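Local coordinates for deoxycytidylate deaminase (Cyanophage S-TIM5, PDB 4P9E), which catalyses the zinc-dependent hydrolytic deamination of dCMP to dUMP, and is subject to allosteric inhibition by dTTP, at the interface of chains A and B. Residues are numbered along the deposited sequence; one frame, centred on the assembly and turned at random. Chains: chain A/B, Deoxycytidylate deaminase.

Contacts 1 and 2 belong to one two-fold symmetric interface between chains A and B, and their C-alpha centres lie about 17 Å apart. Helix 71-80 of chain A serves both, with A:Leu76 in contact 1 and A:Asn74 in contact 2. Chain B brings the C-terminal end of its own helix 71-80 to contact 1 and helix 99-107 to contact 2. Each contact centre is about 10 Å from the catalytic glutamate A:Glu72. Contact 1 joins the subunits mainly by packing. Contact 2 contains residues that bind nucleotide. The deposited assembly is a hexamer, and this is one of its subunit pairs.

Contact 1: the interface of chains A and B. Residues chain A 76, 85-87, 108; chain B 77, 80-81.
B:Lys81 reaches across A:Ile86 toward the backbone of A:Ala108 because of two torsions. Its CG stands opposite the carbonyl carbon, chi1 -54°, and the chain then bends at chi3. The methylenes, not the terminal amine NZ, make the contact. CG rests 3.7 Å from the branch methyl CG2 of A:Ile86, and the two side chains meet at a slant. CD lies 3.3 Å from the backbone O of A:Ala108. In A:Ile86 the torsion, chi1 -164°, points the longer arm, CG1, away from the backbone N. CG2 is left in the position between N and the carbonyl carbon, facing chain B, where it touches both B:Lys81 and the CB of B:Ala80.

A backbone bond anchors this packing. The N of A:Ile86 donates to the O of B:Ala80 at 3.0 Å, bent to 138° at the hydrogen. The donor sits well off the plane of the carbonyl. B:Ala80 is the last residue of helix 71-80, so chain A caps a carbonyl at the helix C-terminus. The helix dipole may make that oxygen a slightly poorer acceptor than one in mid-helix, but it leaves the oxygen open to a partner from outside.

A:Ser85 holds the same loop in shape. Its OG accepts from the N of A:Asp87 at 3.1 Å. The same hydroxyl makes a weak bond to the O of B:Lys81 at 3.3 Å.

Further along the helices the contact is apolar. A:Leu76 puts CD1 3.8 Å from the CB of B:Ala80. Its other methyl, CD2, is turned toward CG2 of B:Val77. The CG1 methyl of B:Val77 reaches the other way, to A:Ala108, just past helix 99-107. The subunits thus meet through the B:Lys81 methylenes together with small and branched side chains, in a family whose members commonly form oligomers.

Beyond the packed methylenes, the amine NZ of B:Lys81 stays 5.6 Å from the carboxylate OD2 of A:Asp87, with no salt bridge between them.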
loop_
_atom_site.group_PDB
_atom_site.type_symbol
_atom_site.label_atom_id
_atom_site.label_comp_id
_atom_site.label_asym_id
_atom_site.label_seq_id
_atom_site.Cartn_x
_atom_site.Cartn_y
_atom_site.Cartn_z
ATOM N N LEU A 76 -0.589 -15.561 -7.907
ATOM C CA LEU A 76 -1.575 -15.197 -6.904
ATOM C C LEU A 76 -1.004 -15.047 -5.493
ATOM O O LEU A 76 -1.293 -14.081 -4.795
ATOM C CB LEU A 76 -2.671 -16.254 -6.881
ATOM C CG LEU A 76 -3.823 -15.972 -5.913
ATOM C CD1 LEU A 76 -4.530 -14.684 -6.279
ATOM C CD2 LEU A 76 -4.787 -17.123 -5.930
ATOM N N SER A 85 -3.075 -4.412 -5.479
ATOM C CA SER A 85 -4.229 -5.295 -5.636
ATOM C C SER A 85 -4.209 -6.090 -6.944
ATOM O O SER A 85 -3.724 -5.612 -7.967
ATOM C CB SER A 85 -5.530 -4.509 -5.539
ATOM O OG SER A 85 -6.630 -5.357 -5.779
ATOM N N ILE A 86 -4.749 -7.304 -6.907
ATOM C CA ILE A 86 -4.823 -8.133 -8.098
ATOM C C ILE A 86 -6.092 -7.803 -8.904
ATOM O O ILE A 86 -6.199 -8.127 -10.088
ATOM C CB ILE A 86 -4.750 -9.639 -7.745
ATOM C CG1 ILE A 86 -4.423 -10.464 -8.992
ATOM C CG2 ILE A 86 -6.026 -10.116 -7.086
ATOM C CD1 ILE A 86 -4.351 -11.936 -8.749
ATOM N N ASP A 87 -7.035 -7.133 -8.246
ATOM C CA ASP A 87 -8.304 -6.758 -8.849
ATOM C C ASP A 87 -8.109 -5.837 -10.054
ATOM O O ASP A 87 -7.415 -4.829 -9.956
ATOM C CB ASP A 87 -9.153 -6.043 -7.805
ATOM C CG ASP A 87 -10.647 -6.115 -8.096
ATOM O OD1 ASP A 87 -11.044 -6.761 -9.088
ATOM O OD2 ASP A 87 -11.431 -5.533 -7.319
ATOM N N ALA A 108 -10.632 -13.339 -7.631
ATOM C CA ALA A 108 -9.592 -12.334 -7.424
ATOM C C ALA A 108 -9.860 -11.034 -8.174
ATOM O O ALA A 108 -9.168 -10.040 -7.981
ATOM C CB ALA A 108 -8.237 -12.898 -7.815
ATOM N N VAL B 77 -7.397 -15.013 -1.392
ATOM C CA VAL B 77 -7.781 -14.153 -2.505
ATOM C C VAL B 77 -8.084 -12.721 -2.036
ATOM O O VAL B 77 -7.721 -11.757 -2.701
ATOM C CB VAL B 77 -8.941 -14.772 -3.344
ATOM C CG1 VAL B 77 -9.732 -13.704 -4.083
ATOM C CG2 VAL B 77 -8.388 -15.814 -4.315
ATOM N N ALA B 80 -4.838 -10.995 -1.644
ATOM C CA ALA B 80 -4.334 -10.577 -2.944
ATOM C C ALA B 80 -4.962 -9.272 -3.454
ATOM O O ALA B 80 -4.331 -8.542 -4.196
ATOM C CB ALA B 80 -4.503 -11.678 -3.945
ATOM N N LYS B 81 -6.191 -8.972 -3.051
ATOM C CA LYS B 81 -6.834 -7.704 -3.425
ATOM C C LYS B 81 -6.654 -6.621 -2.368
ATOM O O LYS B 81 -7.120 -5.497 -2.537
ATOM C CB LYS B 81 -8.327 -7.887 -3.690
ATOM C CG LYS B 81 -8.639 -8.946 -4.704
ATOM C CD LYS B 81 -10.129 -9.042 -4.963
ATOM C CE LYS B 81 -10.868 -9.511 -3.739
ATOM N NZ LYS B 81 -12.257 -10.013 -4.059
#

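Contact 2: the interface of chains A and B. Residues chain A 48-50, 69, 74; chain B 103-104, 107.
B:Gln107, the last residue of helix 99-107, reaches into chain A between A:Pro49, A:Ser50, A:Leu69 and A:Asn74. Its CG points away from the backbone N, chi1 -161°, and a bend at chi2 swings the amide toward the 48-50 loop. This is the tightly packed part. The amide oxygen OE1 accepts from the N of A:Ser50 at 3.2 Å. That bond is nearly straight, 163° at the hydrogen, with the donor tilted slightly from the amide plane. The hydroxyl OG of A:Ser50 adds a weak bond to OE1. The other end, NE2, rests against CA of A:Pro49 and CD1 of A:Leu69. It also makes a weak bond to OD1 of A:Asn74 at 3.5 Å, with the two amide planes turned 40° apart. The second methyl of A:Leu69, CD2, lies 3.6 Å from CB of B:Lys103, and the two side chains run past each other in opposite directions.

The contact thins out at A:Thr48 and B:Met104. Both bury little surface here, and CG of B:Met104 stays 4.0 Å from CD2 of A:Leu69.

B:Gln107, A:Asn74 and A:Thr48 bind dTTP and dCMP in other structures of this protein, and A:Ser50 binds dCMP. No nucleotide occupies them in this apo form, where the contact probably keeps an intersubunit allosteric site ready for its effector.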
loop_
_atom_site.group_PDB
_atom_site.type_symbol
_atom_site.label_atom_id
_atom_site.label_comp_id
_atom_site.label_asym_id
_atom_site.label_seq_id
_atom_site.Cartn_x
_atom_site.Cartn_y
_atom_site.Cartn_z
ATOM N N THR A 48 7.347 -26.959 -6.799
ATOM C CA THR A 48 7.256 -27.163 -5.355
ATOM C C THR A 48 7.569 -25.885 -4.583
ATOM O O THR A 48 8.318 -25.023 -5.062
ATOM C CB THR A 48 8.237 -28.263 -4.880
ATOM O OG1 THR A 48 9.592 -27.799 -5.001
ATOM C CG2 THR A 48 8.046 -29.525 -5.691
ATOM N N PRO A 49 7.010 -25.796 -3.383
ATOM C CA PRO A 49 7.126 -24.611 -2.540
ATOM C C PRO A 49 8.556 -24.400 -2.100
ATOM O O PRO A 49 9.314 -25.357 -2.006
ATOM C CB PRO A 49 6.257 -24.966 -1.340
ATOM C CG PRO A 49 5.231 -25.859 -1.893
ATOM C CD PRO A 49 5.906 -26.666 -2.954
ATOM N N SER A 50 8.986 -23.089 -1.888
ATOM C CA SER A 50 10.341 -22.753 -1.508
ATOM C C SER A 50 10.682 -23.457 -0.209
ATOM O O SER A 50 10.017 -23.259 0.807
ATOM C CB SER A 50 10.475 -21.245 -1.351
ATOM O OG SER A 50 10.268 -20.600 -2.598
ATOM N N LEU A 69 2.705 -26.263 -6.779
ATOM C CA LEU A 69 1.798 -25.173 -7.104
ATOM C C LEU A 69 1.791 -24.917 -8.602
ATOM O O LEU A 69 2.821 -25.029 -9.260
ATOM C CB LEU A 69 2.253 -23.896 -6.394
ATOM C CG LEU A 69 2.505 -24.087 -4.907
ATOM C CD1 LEU A 69 3.917 -23.640 -4.545
ATOM C CD2 LEU A 69 1.473 -23.338 -4.123
ATOM N N ASN A 74 1.223 -19.563 -7.849
ATOM C CA ASN A 74 2.399 -18.780 -7.483
ATOM C C ASN A 74 2.253 -17.267 -7.685
ATOM O O ASN A 74 2.569 -16.472 -6.789
ATOM C CB ASN A 74 3.635 -19.297 -8.204
ATOM C CG ASN A 74 4.355 -20.352 -7.411
ATOM O OD1 ASN A 74 4.437 -20.265 -6.184
ATOM N ND2 ASN A 74 4.880 -21.358 -8.096
ATOM N N LYS B 103 -0.129 -25.836 0.698
ATOM C CA LYS B 103 0.916 -25.381 -0.220
ATOM C C LYS B 103 0.952 -23.870 -0.293
ATOM O O LYS B 103 2.021 -23.256 -0.376
ATOM C CB LYS B 103 0.627 -25.825 -1.655
ATOM C CG LYS B 103 0.506 -27.288 -1.931
ATOM C CD LYS B 103 0.214 -27.530 -3.430
ATOM C CE LYS B 103 -1.032 -26.812 -3.920
ATOM N NZ LYS B 103 -1.578 -27.440 -5.154
ATOM N N MET B 104 -0.240 -23.284 -0.325
ATOM C CA MET B 104 -0.385 -21.870 -0.622
ATOM C C MET B 104 -0.114 -21.034 0.609
ATOM O O MET B 104 0.558 -19.997 0.546
ATOM C CB MET B 104 -1.774 -21.588 -1.175
ATOM C CG MET B 104 -2.019 -22.245 -2.524
ATOM S SD MET B 104 -3.362 -21.466 -3.441
ATOM C CE MET B 104 -4.773 -22.318 -2.761
ATOM N N GLN B 107 3.689 -21.021 1.053
ATOM C CA GLN B 107 4.296 -20.154 0.070
ATOM C C GLN B 107 3.944 -18.679 0.326
ATOM O O GLN B 107 4.673 -17.773 -0.085
ATOM C CB GLN B 107 3.864 -20.588 -1.326
ATOM C CG GLN B 107 4.753 -20.079 -2.437
ATOM C CD GLN B 107 6.099 -20.778 -2.498
ATOM O OE1 GLN B 107 6.938 -20.614 -1.616
ATOM N NE2 GLN B 107 6.317 -21.551 -3.555
#